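Local coordinates for protein titin (Homo sapiens, PDB 5JDD) that probably serves as an elastic scaffold filament of the muscle sarcomere, the chain being three immunoglobulin domains in tandem from its I-band, at residues 13-18 against 63-68; 71-76 against 84-89; 178-183 against 252-257; 208-213 against 247-252; 117-122 against 143-148. All blocks are in the same frame, centred on the assembly; numbering follows the deposited sequence.

The five contacts span three tandem immunoglobulin I-set domains. Interactions 1 and 2 lie in the first domain and touch: strands 13-16 and 80-89 are neighbours in one sheet. Interactions 3 and 4 lie in the third, share Gly252 and meet along strands 245-251 and 254-263. Interaction 5 occupies the middle domain, its centre about 22 Å from that of interaction 1. Interactions 2 and 4 are antiparallel strand pairs with aromatic side chains on their buried faces. Interaction 3 packs apolar side chains directly, whereas interaction 5 relies on waters around a buried histidine. Interaction 1 is a surface contact joining loop and strand end through a backbone bond and an asparagine pair; the others are partly buried.

Interaction 1 of 5, residues 13-18 against 63-68; sequences VTALEN and QNISPS
Asn18 grips the 63-68 loop through two N-H groups. Its backbone N donates to Ile65 O at 2.8 Å, while its side-chain ND2 donates to Asn64 OD1, also at 2.8 Å and nearly straight (160° at the hydrogen). The two asparagine side chains lie side by side and point the same way, their amide planes 41° apart. OD1 of Asn64 sits close to the amide plane of Asn18, and CB of Asn18 packs against the same oxygen. A water adds a third link, donating to Asn18 O at 2.8 Å and accepting a weak bond from Asn64 N. Next along the chain, the extended side chain of Glu17 has CG anti to its backbone N (chi1 -176°) and passes obliquely over Pro67, where Glu17 OE2 comes within 3.3 Å of Pro67 CD. Deeper in, the buried Ile65 turns its tip toward the end of strand 13-16: CD1 lies 3.6 Å from Leu16 O and 4.0 Å from Ala15 CB. Ile65 also packs on Val21, which ties the loop to strand 21-27 of the facing sheet. The arrangement belongs to one end of an I-set immunoglobulin sandwich, where the exit of strand A' toward strand B meets the loop between strands E and F.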
# COMPACT_ATOMS: atom_id res chain seq x y z
N VAL A 13 -24.74 2.72 -21.70
CA VAL A 13 -24.39 3.02 -20.32
C VAL A 13 -23.03 2.42 -20.02
O VAL A 13 -22.77 1.26 -20.37
CB VAL A 13 -25.38 2.36 -19.34
CG1 VAL A 13 -24.96 2.62 -17.89
CG2 VAL A 13 -26.77 2.84 -19.58
N THR A 14 -22.17 3.20 -19.37
CA THR A 14 -20.93 2.69 -18.81
C THR A 14 -21.03 2.89 -17.31
O THR A 14 -21.28 4.01 -16.86
CB THR A 14 -19.72 3.45 -19.36
OG1 THR A 14 -19.62 3.20 -20.77
CG2 THR A 14 -18.44 2.98 -18.68
N ALA A 15 -20.85 1.82 -16.54
CA ALA A 15 -21.01 1.90 -15.10
C ALA A 15 -20.12 0.91 -14.39
O ALA A 15 -19.70 -0.11 -14.97
CB ALA A 15 -22.47 1.66 -14.72
N LEU A 16 -19.83 1.20 -13.13
CA LEU A 16 -19.03 0.31 -12.30
C LEU A 16 -19.82 -0.92 -11.89
O LEU A 16 -21.03 -0.86 -11.68
CB LEU A 16 -18.56 1.06 -11.05
CG LEU A 16 -17.25 1.82 -11.27
CD1 LEU A 16 -17.06 2.91 -10.23
CD2 LEU A 16 -16.10 0.82 -11.22
N GLU A 17 -19.11 -2.04 -11.79
CA GLU A 17 -19.68 -3.27 -11.25
C GLU A 17 -20.40 -2.95 -9.93
O GLU A 17 -19.93 -2.10 -9.15
CB GLU A 17 -18.55 -4.29 -11.03
CG GLU A 17 -19.02 -5.65 -10.55
CD GLU A 17 -17.94 -6.72 -10.60
OE1 GLU A 17 -16.78 -6.42 -10.99
OE2 GLU A 17 -18.26 -7.87 -10.26
N ASN A 18 -21.55 -3.59 -9.74
CA ASN A 18 -22.42 -3.42 -8.56
C ASN A 18 -23.33 -2.18 -8.61
O ASN A 18 -24.16 -1.98 -7.73
CB ASN A 18 -21.65 -3.51 -7.23
CG ASN A 18 -20.84 -4.79 -7.11
OD1 ASN A 18 -19.62 -4.76 -6.93
ND2 ASN A 18 -21.51 -5.94 -7.21
N GLN A 63 -30.20 -4.06 -11.58
CA GLN A 63 -29.71 -3.80 -10.24
C GLN A 63 -28.47 -4.61 -9.94
O GLN A 63 -28.37 -5.77 -10.35
CB GLN A 63 -30.83 -4.07 -9.23
CG GLN A 63 -32.07 -3.22 -9.50
CD GLN A 63 -33.29 -3.68 -8.74
OE1 GLN A 63 -33.99 -2.87 -8.13
NE2 GLN A 63 -33.57 -4.98 -8.78
N ASN A 64 -27.51 -3.99 -9.25
CA ASN A 64 -26.29 -4.67 -8.78
C ASN A 64 -25.58 -5.40 -9.91
O ASN A 64 -25.36 -6.61 -9.84
CB ASN A 64 -26.63 -5.63 -7.63
CG ASN A 64 -25.39 -6.13 -6.89
OD1 ASN A 64 -24.29 -5.62 -7.06
ND2 ASN A 64 -25.59 -7.14 -6.04
N ILE A 65 -25.21 -4.66 -10.96
CA ILE A 65 -24.72 -5.29 -12.19
C ILE A 65 -23.42 -6.07 -12.00
O ILE A 65 -22.57 -5.72 -11.18
CB ILE A 65 -24.54 -4.30 -13.35
CG1 ILE A 65 -23.53 -3.21 -13.00
CG2 ILE A 65 -25.89 -3.69 -13.76
CD1 ILE A 65 -23.38 -2.17 -14.10
N SER A 66 -23.32 -7.15 -12.76
CA SER A 66 -22.11 -7.95 -12.79
C SER A 66 -21.53 -7.92 -14.20
O SER A 66 -22.20 -7.51 -15.15
CB SER A 66 -22.41 -9.39 -12.36
OG SER A 66 -23.30 -10.02 -13.27
N PRO A 67 -20.27 -8.34 -14.34
CA PRO A 67 -19.70 -8.35 -15.69
C PRO A 67 -20.52 -9.18 -16.68
O PRO A 67 -20.53 -8.86 -17.88
CB PRO A 67 -18.32 -8.97 -15.47
CG PRO A 67 -17.95 -8.54 -14.08
CD PRO A 67 -19.24 -8.58 -13.30
N SER A 68 -21.23 -10.20 -16.21
CA SER A 68 -22.06 -11.01 -17.10
C SER A 68 -23.25 -10.24 -17.69
O SER A 68 -23.86 -10.67 -18.68
CB SER A 68 -22.54 -12.28 -16.40
OG SER A 68 -23.38 -11.97 -15.30
O HOH W 1 -26.89 -1.76 -7.33

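Interaction 2 of 5, residues 71-76 against 84-89; sequences GEYTAV and AKLFVE
Tyr73 lies beside Leu86, both side chains pointing the same way into the domain interior. Its CB is 3.9 Å from Ala84 O, an oxygen that lies at the ring edge, near the ring plane. CG is anti to the carbonyl carbon (chi1 -71°); on the ring, Tyr73 CE1 reaches Leu86 CB at 4.0 Å. At the tip, OH is hydrogen-bonded to Asp69 O, four residues earlier in the chain, the bond of a tyrosine corner as found at the start of strand F in immunoglobulin domains. His38 stacks on the ring and Phe23 meets it from the facing sheet. Strands 71-77 and 80-89 form the F-G hairpin, antiparallel with axes approaching to 4.5 Å. Gly71 and Leu86 make a hydrogen-bonded pair, as do Tyr73 and Ala84; in the second, Tyr73 N donates to Ala84 O at 2.8 Å, almost straight at 174°. Glu72 and Lys85 make the non-hydrogen-bonded pair between them and project from the other face of the sheet. Their extended side chains cross: OE2 of Glu72 lies 3.5 Å from Lys85 CE, but 4.5 Å from NZ, too far for a salt bridge, so any attraction there is probably modest. Strand 84-89 also bonds along its far side to Val13, and Leu86 packs on Val13 and Val21.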
# COMPACT_ATOMS: atom_id res chain seq x y z
N GLY A 71 -23.13 -6.08 -22.38
CA GLY A 71 -23.53 -6.44 -23.72
C GLY A 71 -24.70 -5.64 -24.24
O GLY A 71 -25.05 -4.60 -23.69
N GLU A 72 -25.31 -6.13 -25.31
CA GLU A 72 -26.32 -5.37 -26.02
C GLU A 72 -27.73 -5.73 -25.57
O GLU A 72 -28.09 -6.90 -25.45
CB GLU A 72 -26.18 -5.62 -27.52
CG GLU A 72 -26.99 -4.68 -28.41
CD GLU A 72 -26.51 -4.73 -29.85
OE1 GLU A 72 -26.61 -5.81 -30.48
OE2 GLU A 72 -26.02 -3.69 -30.34
N TYR A 73 -28.52 -4.69 -25.30
CA TYR A 73 -29.91 -4.84 -24.91
C TYR A 73 -30.79 -4.27 -26.01
O TYR A 73 -30.45 -3.25 -26.60
CB TYR A 73 -30.16 -4.11 -23.58
CG TYR A 73 -29.50 -4.82 -22.42
CD1 TYR A 73 -28.14 -4.70 -22.18
CD2 TYR A 73 -30.25 -5.63 -21.59
CE1 TYR A 73 -27.54 -5.37 -21.13
CE2 TYR A 73 -29.67 -6.30 -20.53
CZ TYR A 73 -28.31 -6.17 -20.31
OH TYR A 73 -27.71 -6.85 -19.26
N THR A 74 -31.89 -4.96 -26.31
CA THR A 74 -32.81 -4.55 -27.36
C THR A 74 -34.20 -4.30 -26.79
O THR A 74 -34.74 -5.13 -26.05
CB THR A 74 -32.91 -5.63 -28.45
OG1 THR A 74 -31.60 -5.93 -28.94
CG2 THR A 74 -33.79 -5.16 -29.61
N ALA A 75 -34.77 -3.14 -27.13
CA ALA A 75 -36.18 -2.88 -26.86
C ALA A 75 -36.97 -3.13 -28.13
O ALA A 75 -36.59 -2.66 -29.21
CB ALA A 75 -36.39 -1.46 -26.40
N VAL A 76 -38.05 -3.89 -28.01
CA VAL A 76 -38.92 -4.18 -29.14
C VAL A 76 -40.29 -3.57 -28.91
O VAL A 76 -40.93 -3.82 -27.89
CB VAL A 76 -39.09 -5.69 -29.36
CG1 VAL A 76 -39.99 -5.96 -30.56
CG2 VAL A 76 -37.74 -6.35 -29.57
N ALA A 84 -29.02 -0.74 -27.39
CA ALA A 84 -27.96 -0.01 -26.71
C ALA A 84 -27.10 -1.00 -25.93
O ALA A 84 -27.52 -2.13 -25.69
CB ALA A 84 -28.53 1.06 -25.78
N LYS A 85 -25.92 -0.56 -25.51
CA LYS A 85 -25.01 -1.47 -24.83
C LYS A 85 -24.70 -1.03 -23.41
O LYS A 85 -24.64 0.17 -23.12
CB LYS A 85 -23.70 -1.61 -25.60
CG LYS A 85 -23.87 -2.33 -26.93
CD LYS A 85 -22.59 -2.32 -27.75
CE LYS A 85 -22.81 -3.11 -29.03
NZ LYS A 85 -21.60 -3.03 -29.91
N LEU A 86 -24.49 -2.02 -22.55
CA LEU A 86 -23.96 -1.80 -21.21
C LEU A 86 -22.49 -2.21 -21.20
O LEU A 86 -22.15 -3.34 -21.57
CB LEU A 86 -24.72 -2.63 -20.18
CG LEU A 86 -24.14 -2.66 -18.76
CD1 LEU A 86 -24.14 -1.29 -18.10
CD2 LEU A 86 -24.90 -3.64 -17.88
N PHE A 87 -21.62 -1.29 -20.78
CA PHE A 87 -20.23 -1.60 -20.52
C PHE A 87 -20.02 -1.56 -19.02
O PHE A 87 -20.36 -0.57 -18.36
CB PHE A 87 -19.33 -0.58 -21.22
CG PHE A 87 -19.44 -0.61 -22.71
CD1 PHE A 87 -18.74 -1.56 -23.44
CD2 PHE A 87 -20.24 0.29 -23.39
CE1 PHE A 87 -18.83 -1.61 -24.82
CE2 PHE A 87 -20.35 0.25 -24.77
CZ PHE A 87 -19.64 -0.71 -25.49
N VAL A 88 -19.49 -2.65 -18.48
CA VAL A 88 -19.28 -2.76 -17.03
C VAL A 88 -17.82 -2.53 -16.72
O VAL A 88 -16.97 -3.34 -17.09
CB VAL A 88 -19.72 -4.14 -16.51
CG1 VAL A 88 -19.52 -4.24 -14.99
CG2 VAL A 88 -21.18 -4.42 -16.86
N GLU A 89 -17.50 -1.43 -16.04
CA GLU A 89 -16.13 -1.20 -15.62
C GLU A 89 -15.88 -2.03 -14.36
O GLU A 89 -16.74 -2.13 -13.49
CB GLU A 89 -15.83 0.29 -15.39
CG GLU A 89 -15.88 1.11 -16.69
CD GLU A 89 -15.29 2.51 -16.56
OE1 GLU A 89 -14.90 2.92 -15.45
OE2 GLU A 89 -15.22 3.21 -17.60

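Interaction 3 of 5, residues 178-183 against 252-257; sequences IMITSM and GKATST
Ile178 and Ile180 both turn their CB atoms toward strand 254-257, and Ala254 points back at them. CB of Ala254 meets three groups: Ile178 O at 3.5 Å, Ile178 CG2 at 4.2 Å and Ile180 CD1 at 4.0 Å. The side chain of Ile180 reaches farther across. Its CG1 is anti to the carbonyl carbon (chi1 -69°). Beyond it, Ile180 CD1 settles on the strand backbone, 3.5 Å from Thr255 C and 3.8 Å from Ser256 CB. CD1 of Ile178 instead approaches the turn, 3.9 Å from Gly252 N. At the other end, Ser256 OG, anti to its own backbone N (chi1 178°), rests 3.6 Å from Met183 CB and is hydrogen-bonded to Leu184 N. Between these ends the 178-183 segment turns a corner at Thr181, and Thr181 and Ser182 both face Thr200 in a classic beta bulge. Here strand A of the last I-set domain runs beside the start of strand G, in the same general direction, though G belongs to the other sheet. Glu104, from the preceding domain, accepts a bond from Ile178 N and a weak one from Lys253 N. With no direct hydrogen bond between the two segments, they are joined by aliphatic packing, while polar groups at both ends are engaged by residues beyond them.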
# COMPACT_ATOMS: atom_id res chain seq x y z
N ILE A 178 22.27 -5.42 8.67
CA ILE A 178 23.37 -4.48 8.77
C ILE A 178 24.66 -5.24 9.02
O ILE A 178 24.70 -6.21 9.79
CB ILE A 178 23.13 -3.46 9.89
CG1 ILE A 178 21.94 -2.57 9.50
CG2 ILE A 178 24.40 -2.60 10.15
CD1 ILE A 178 21.34 -1.84 10.66
N MET A 179 25.72 -4.83 8.34
CA MET A 179 27.03 -5.41 8.58
C MET A 179 28.02 -4.35 8.99
O MET A 179 27.97 -3.20 8.51
CB MET A 179 27.51 -6.17 7.35
CG MET A 179 26.56 -7.29 6.97
SD MET A 179 27.25 -8.33 5.68
CE MET A 179 25.92 -9.51 5.47
N ILE A 180 28.91 -4.72 9.90
CA ILE A 180 29.94 -3.81 10.35
C ILE A 180 31.21 -4.09 9.55
O ILE A 180 31.75 -5.20 9.55
CB ILE A 180 30.13 -3.93 11.86
CG1 ILE A 180 28.90 -3.38 12.59
CG2 ILE A 180 31.38 -3.16 12.29
CD1 ILE A 180 28.81 -3.74 14.06
N THR A 181 31.64 -3.07 8.80
CA THR A 181 32.76 -3.24 7.89
C THR A 181 34.08 -2.80 8.51
O THR A 181 35.15 -3.23 8.07
CB THR A 181 32.50 -2.54 6.55
OG1 THR A 181 32.42 -1.12 6.75
CG2 THR A 181 31.19 -3.03 5.95
N SER A 182 34.01 -1.95 9.53
CA SER A 182 35.17 -1.64 10.35
C SER A 182 34.73 -1.66 11.80
O SER A 182 33.95 -0.81 12.23
CB SER A 182 35.74 -0.26 10.01
OG SER A 182 37.00 -0.08 10.63
N MET A 183 35.23 -2.64 12.55
CA MET A 183 34.80 -2.83 13.93
C MET A 183 35.47 -1.86 14.89
O MET A 183 36.48 -1.23 14.56
CB MET A 183 35.11 -4.26 14.37
CG MET A 183 34.27 -5.30 13.66
SD MET A 183 34.97 -6.96 13.82
CE MET A 183 33.71 -7.91 12.97
N GLY A 252 20.58 -2.68 14.44
CA GLY A 252 19.82 -3.85 14.05
C GLY A 252 20.31 -5.05 14.85
O GLY A 252 20.40 -4.99 16.08
N LYS A 253 20.65 -6.12 14.14
CA LYS A 253 21.21 -7.31 14.79
C LYS A 253 22.73 -7.32 14.84
O LYS A 253 23.34 -8.30 15.28
CB LYS A 253 20.69 -8.58 14.11
CG LYS A 253 19.17 -8.73 14.17
CD LYS A 253 18.68 -10.07 13.62
CE LYS A 253 18.61 -10.08 12.10
NZ LYS A 253 19.93 -10.15 11.42
N ALA A 254 23.36 -6.24 14.39
CA ALA A 254 24.82 -6.16 14.37
C ALA A 254 25.36 -5.46 15.60
O ALA A 254 24.78 -4.45 16.04
CB ALA A 254 25.30 -5.44 13.12
N THR A 255 26.44 -5.99 16.16
CA THR A 255 27.12 -5.32 17.28
C THR A 255 28.63 -5.40 17.16
O THR A 255 29.19 -6.32 16.55
CB THR A 255 26.73 -5.88 18.68
OG1 THR A 255 27.19 -7.23 18.81
CG2 THR A 255 25.24 -5.83 18.92
N SER A 256 29.29 -4.43 17.79
CA SER A 256 30.74 -4.45 17.94
C SER A 256 31.08 -3.90 19.31
O SER A 256 30.51 -2.88 19.72
CB SER A 256 31.40 -3.60 16.84
OG SER A 256 32.81 -3.58 17.02
N THR A 257 31.98 -4.56 20.03
CA THR A 257 32.36 -4.12 21.38
C THR A 257 33.88 -3.94 21.48
O THR A 257 34.64 -4.70 20.87
CB THR A 257 31.88 -5.11 22.47
OG1 THR A 257 30.45 -5.22 22.42
CG2 THR A 257 32.27 -4.64 23.86

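Interaction 4 of 5, residues 208-213 against 247-252; sequences YKWLKN and YTFVAG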
# COMPACT_ATOMS: atom_id res chain seq x y z
N TYR A 208 20.84 3.32 15.34
CA TYR A 208 21.85 2.71 16.18
C TYR A 208 21.75 3.22 17.61
O TYR A 208 21.06 4.19 17.90
CB TYR A 208 23.25 3.04 15.65
CG TYR A 208 23.59 4.52 15.79
CD1 TYR A 208 24.23 4.98 16.93
CD2 TYR A 208 23.26 5.44 14.79
CE1 TYR A 208 24.53 6.32 17.09
CE2 TYR A 208 23.57 6.79 14.94
CZ TYR A 208 24.21 7.22 16.09
OH TYR A 208 24.53 8.55 16.29
N LYS A 209 22.49 2.55 18.50
CA LYS A 209 22.71 3.08 19.84
C LYS A 209 24.08 2.62 20.33
O LYS A 209 24.70 1.72 19.76
CB LYS A 209 21.63 2.62 20.81
CG LYS A 209 21.62 1.13 21.04
CD LYS A 209 20.35 0.70 21.77
CE LYS A 209 20.29 -0.82 21.84
NZ LYS A 209 19.03 -1.30 22.49
N TRP A 210 24.55 3.27 21.38
CA TRP A 210 25.79 2.88 22.03
C TRP A 210 25.52 2.49 23.46
O TRP A 210 24.67 3.10 24.13
CB TRP A 210 26.77 4.05 22.04
CG TRP A 210 27.28 4.47 20.68
CD1 TRP A 210 26.66 5.29 19.78
CD2 TRP A 210 28.54 4.11 20.10
NE1 TRP A 210 27.46 5.45 18.66
CE2 TRP A 210 28.62 4.74 18.84
CE3 TRP A 210 29.61 3.31 20.52
CZ2 TRP A 210 29.73 4.60 17.99
CZ3 TRP A 210 30.72 3.17 19.67
CH2 TRP A 210 30.76 3.82 18.42
N LEU A 211 26.22 1.46 23.93
CA LEU A 211 26.09 1.00 25.30
C LEU A 211 27.40 1.13 26.03
O LEU A 211 28.48 0.94 25.44
CB LEU A 211 25.68 -0.48 25.34
CG LEU A 211 24.56 -0.95 24.40
CD1 LEU A 211 24.33 -2.45 24.55
CD2 LEU A 211 23.27 -0.18 24.67
N LYS A 212 27.31 1.43 27.32
CA LYS A 212 28.45 1.41 28.24
C LYS A 212 28.15 0.31 29.25
O LYS A 212 27.18 0.42 30.01
CB LYS A 212 28.61 2.76 28.93
CG LYS A 212 29.73 2.80 29.98
CD LYS A 212 29.72 4.12 30.71
CE LYS A 212 30.87 4.20 31.72
NZ LYS A 212 30.78 5.52 32.43
N ASN A 213 28.97 -0.73 29.26
CA ASN A 213 28.68 -1.93 30.05
C ASN A 213 27.21 -2.38 29.91
O ASN A 213 26.55 -2.68 30.91
CB ASN A 213 29.06 -1.72 31.52
CG ASN A 213 30.53 -1.45 31.70
OD1 ASN A 213 31.36 -1.94 30.93
ND2 ASN A 213 30.87 -0.65 32.71
N TYR A 247 32.49 -0.70 25.65
CA TYR A 247 31.53 0.04 24.85
C TYR A 247 31.06 -0.80 23.69
O TYR A 247 31.86 -1.50 23.06
CB TYR A 247 32.17 1.35 24.38
CG TYR A 247 32.39 2.30 25.52
CD1 TYR A 247 33.53 2.21 26.32
CD2 TYR A 247 31.44 3.25 25.85
CE1 TYR A 247 33.72 3.07 27.40
CE2 TYR A 247 31.63 4.13 26.91
CZ TYR A 247 32.77 4.02 27.69
OH TYR A 247 32.95 4.87 28.76
N THR A 248 29.75 -0.73 23.41
CA THR A 248 29.16 -1.52 22.35
C THR A 248 28.36 -0.64 21.41
O THR A 248 27.52 0.16 21.84
CB THR A 248 28.22 -2.61 22.91
OG1 THR A 248 28.94 -3.44 23.83
CG2 THR A 248 27.65 -3.47 21.79
N PHE A 249 28.63 -0.78 20.12
CA PHE A 249 27.80 -0.17 19.10
C PHE A 249 26.78 -1.21 18.67
O PHE A 249 27.15 -2.37 18.42
CB PHE A 249 28.67 0.25 17.91
CG PHE A 249 27.88 0.70 16.71
CD1 PHE A 249 27.43 2.01 16.60
CD2 PHE A 249 27.61 -0.19 15.68
CE1 PHE A 249 26.72 2.43 15.48
CE2 PHE A 249 26.89 0.22 14.57
CZ PHE A 249 26.44 1.53 14.47
N VAL A 250 25.51 -0.81 18.61
CA VAL A 250 24.43 -1.71 18.21
C VAL A 250 23.63 -1.12 17.07
O VAL A 250 23.14 0.00 17.17
CB VAL A 250 23.45 -1.95 19.37
CG1 VAL A 250 22.32 -2.88 18.93
CG2 VAL A 250 24.18 -2.52 20.58
N ALA A 251 23.46 -1.87 15.99
CA ALA A 251 22.60 -1.43 14.89
C ALA A 251 21.90 -2.64 14.32
O ALA A 251 22.56 -3.52 13.76
CB ALA A 251 23.40 -0.73 13.81
N GLY A 252 20.58 -2.68 14.44
CA GLY A 252 19.82 -3.85 14.05
C GLY A 252 20.31 -5.05 14.85
O GLY A 252 20.40 -4.99 16.08
O HOH W 2 31.69 6.92 29.92
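Strands 209-212 and 247-251 run antiparallel, their axes 4.6 Å apart at closest, with paired hydrogen bonds joining Lys209 to Val250 and Leu211 to Thr248. On the inner face, Phe249 presents its edge to the face of Trp210, planes 68° apart. Phe249 CD1 lies 3.7 Å from Trp210 CE2, toward the rim, while Phe249 CB sits over the six-membered ring, 4.1 Å from its centroid. Tyr208 CB packs on Phe249 CE1 at 3.5 Å, completing an aromatic cluster. Lys212, fully extended, lies alongside Tyr247, its CG 3.8 Å from CE2. One water accepts from Lys212 NZ at 3.0 Å and donates to Tyr247 OH at 2.7 Å in the ring plane; these groups also bond to Gly242 O and Asp243 O respectively. On the other face Leu211 CD1 meets Val250 CG2 at 4.0 Å. These are strands C and F of an I-set domain: Trp210 packs on Phe197 and Leu234 of the facing sheet, Tyr247 stands against Ile236, and strand 254-263 borders strand 247-251.

Interaction 5 of 5, residues 117-122 against 143-148; sequences FNVPSM and KLHQLI
His145 and Val119 make the buried part of this contact, the imidazole directed at the loop 117-122. The carbonyl O of Val119 lies near the ring plane at the edge, only 3.1 Å from His145 CE1, while Val119 CB packs 4.0 Å from NE2. Neither ring nitrogen bonds the loop directly. One water joins NE2, at 3.0 Å, to Val119 N, from which it accepts a bond at 3.2 Å; a second, in the ring plane, joins ND1 at 2.8 Å to Ser121 OG. Phe162 of strand 158-164 meets the same imidazole, and Val140 packs on it. The outer part is different: Phe117 and Lys143 are both solvent-exposed and meet mainly through the lysine's methylenes. Lys143 CG stands 3.9 Å from the ring centroid of Phe117 and only 4° off its normal, a CH-pi contact over the centre of the face. The lysine chain bends at chi2 and chi3, and CD stays on the same face, 3.8 Å from CZ. Both residues also touch crystal neighbours, which may influence how they lie. The contact joins the B-C loop of the middle I-set domain to the start of strand E. Its chemistry suggests that bound waters let a buried histidine hold the loop through both nitrogens, while the exposed end rests on a CH-pi contact.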
# COMPACT_ATOMS: atom_id res chain seq x y z
N PHE A 117 -10.99 6.00 -8.73
CA PHE A 117 -10.94 6.70 -7.45
C PHE A 117 -11.83 6.03 -6.42
O PHE A 117 -12.77 5.30 -6.77
CB PHE A 117 -11.37 8.17 -7.64
CG PHE A 117 -10.40 8.97 -8.45
CD1 PHE A 117 -9.32 9.61 -7.84
CD2 PHE A 117 -10.55 9.07 -9.83
CE1 PHE A 117 -8.41 10.34 -8.59
CE2 PHE A 117 -9.64 9.80 -10.59
CZ PHE A 117 -8.57 10.44 -9.97
N ASN A 118 -11.51 6.28 -5.16
CA ASN A 118 -12.30 5.81 -4.02
C ASN A 118 -12.35 4.29 -3.84
O ASN A 118 -13.31 3.74 -3.30
CB ASN A 118 -13.70 6.45 -4.04
CG ASN A 118 -13.63 7.96 -4.01
OD1 ASN A 118 -12.88 8.54 -3.22
ND2 ASN A 118 -14.37 8.60 -4.90
N VAL A 119 -11.29 3.62 -4.27
CA VAL A 119 -11.11 2.21 -3.94
C VAL A 119 -10.59 2.16 -2.52
O VAL A 119 -9.61 2.83 -2.19
CB VAL A 119 -10.10 1.53 -4.88
CG1 VAL A 119 -9.77 0.12 -4.40
CG2 VAL A 119 -10.65 1.49 -6.30
N PRO A 120 -11.25 1.38 -1.64
CA PRO A 120 -10.76 1.34 -0.26
C PRO A 120 -9.40 0.66 -0.14
O PRO A 120 -9.07 -0.24 -0.90
CB PRO A 120 -11.82 0.52 0.48
CG PRO A 120 -12.51 -0.27 -0.58
CD PRO A 120 -12.43 0.53 -1.85
N SER A 121 -8.60 1.12 0.81
CA SER A 121 -7.34 0.47 1.11
C SER A 121 -7.55 -0.95 1.62
O SER A 121 -8.32 -1.17 2.56
CB SER A 121 -6.60 1.24 2.20
OG SER A 121 -6.28 2.54 1.77
N MET A 122 -6.85 -1.90 1.03
CA MET A 122 -6.85 -3.27 1.56
C MET A 122 -5.50 -3.91 1.35
O MET A 122 -5.17 -4.34 0.24
CB MET A 122 -7.94 -4.11 0.90
CG MET A 122 -8.04 -5.54 1.48
SD MET A 122 -8.34 -5.60 3.27
CE MET A 122 -9.95 -4.85 3.38
N LYS A 143 -5.75 7.59 -7.26
CA LYS A 143 -5.69 6.21 -7.72
C LYS A 143 -4.42 5.50 -7.25
O LYS A 143 -4.23 4.33 -7.56
CB LYS A 143 -5.80 6.14 -9.24
CG LYS A 143 -7.10 6.67 -9.79
CD LYS A 143 -6.81 7.33 -11.14
CE LYS A 143 -7.61 6.74 -12.25
NZ LYS A 143 -7.23 7.40 -13.55
N LEU A 144 -3.57 6.22 -6.52
CA LEU A 144 -2.33 5.65 -5.99
C LEU A 144 -2.53 5.14 -4.57
O LEU A 144 -3.06 5.84 -3.71
CB LEU A 144 -1.21 6.71 -6.01
CG LEU A 144 0.16 6.32 -5.43
CD1 LEU A 144 0.90 5.40 -6.36
CD2 LEU A 144 1.00 7.56 -5.14
N HIS A 145 -2.08 3.92 -4.32
CA HIS A 145 -2.18 3.32 -3.00
C HIS A 145 -0.80 2.95 -2.50
O HIS A 145 -0.03 2.32 -3.22
CB HIS A 145 -3.08 2.09 -3.03
CG HIS A 145 -4.53 2.44 -3.16
ND1 HIS A 145 -5.37 2.53 -2.07
CD2 HIS A 145 -5.27 2.78 -4.24
CE1 HIS A 145 -6.57 2.89 -2.48
NE2 HIS A 145 -6.54 3.04 -3.79
N GLN A 146 -0.50 3.33 -1.27
CA GLN A 146 0.83 3.12 -0.71
C GLN A 146 0.79 2.48 0.67
O GLN A 146 -0.08 2.79 1.50
CB GLN A 146 1.59 4.45 -0.67
CG GLN A 146 3.03 4.34 -0.19
CD GLN A 146 3.72 5.69 -0.14
OE1 GLN A 146 3.08 6.72 0.08
NE2 GLN A 146 5.03 5.69 -0.32
N LEU A 147 1.75 1.60 0.92
CA LEU A 147 1.99 1.00 2.23
C LEU A 147 3.41 1.35 2.62
O LEU A 147 4.36 1.02 1.91
CB LEU A 147 1.83 -0.52 2.19
CG LEU A 147 2.19 -1.26 3.49
CD1 LEU A 147 1.20 -0.90 4.59
CD2 LEU A 147 2.19 -2.77 3.28
N ILE A 148 3.56 2.05 3.74
CA ILE A 148 4.88 2.40 4.26
C ILE A 148 5.14 1.62 5.54
O ILE A 148 4.31 1.64 6.46
CB ILE A 148 4.98 3.90 4.51
CG1 ILE A 148 4.77 4.65 3.19
CG2 ILE A 148 6.33 4.26 5.11
CD1 ILE A 148 4.27 6.06 3.37
O HOH W 3 -8.53 4.61 -5.45
O HOH W 4 -3.96 2.36 0.33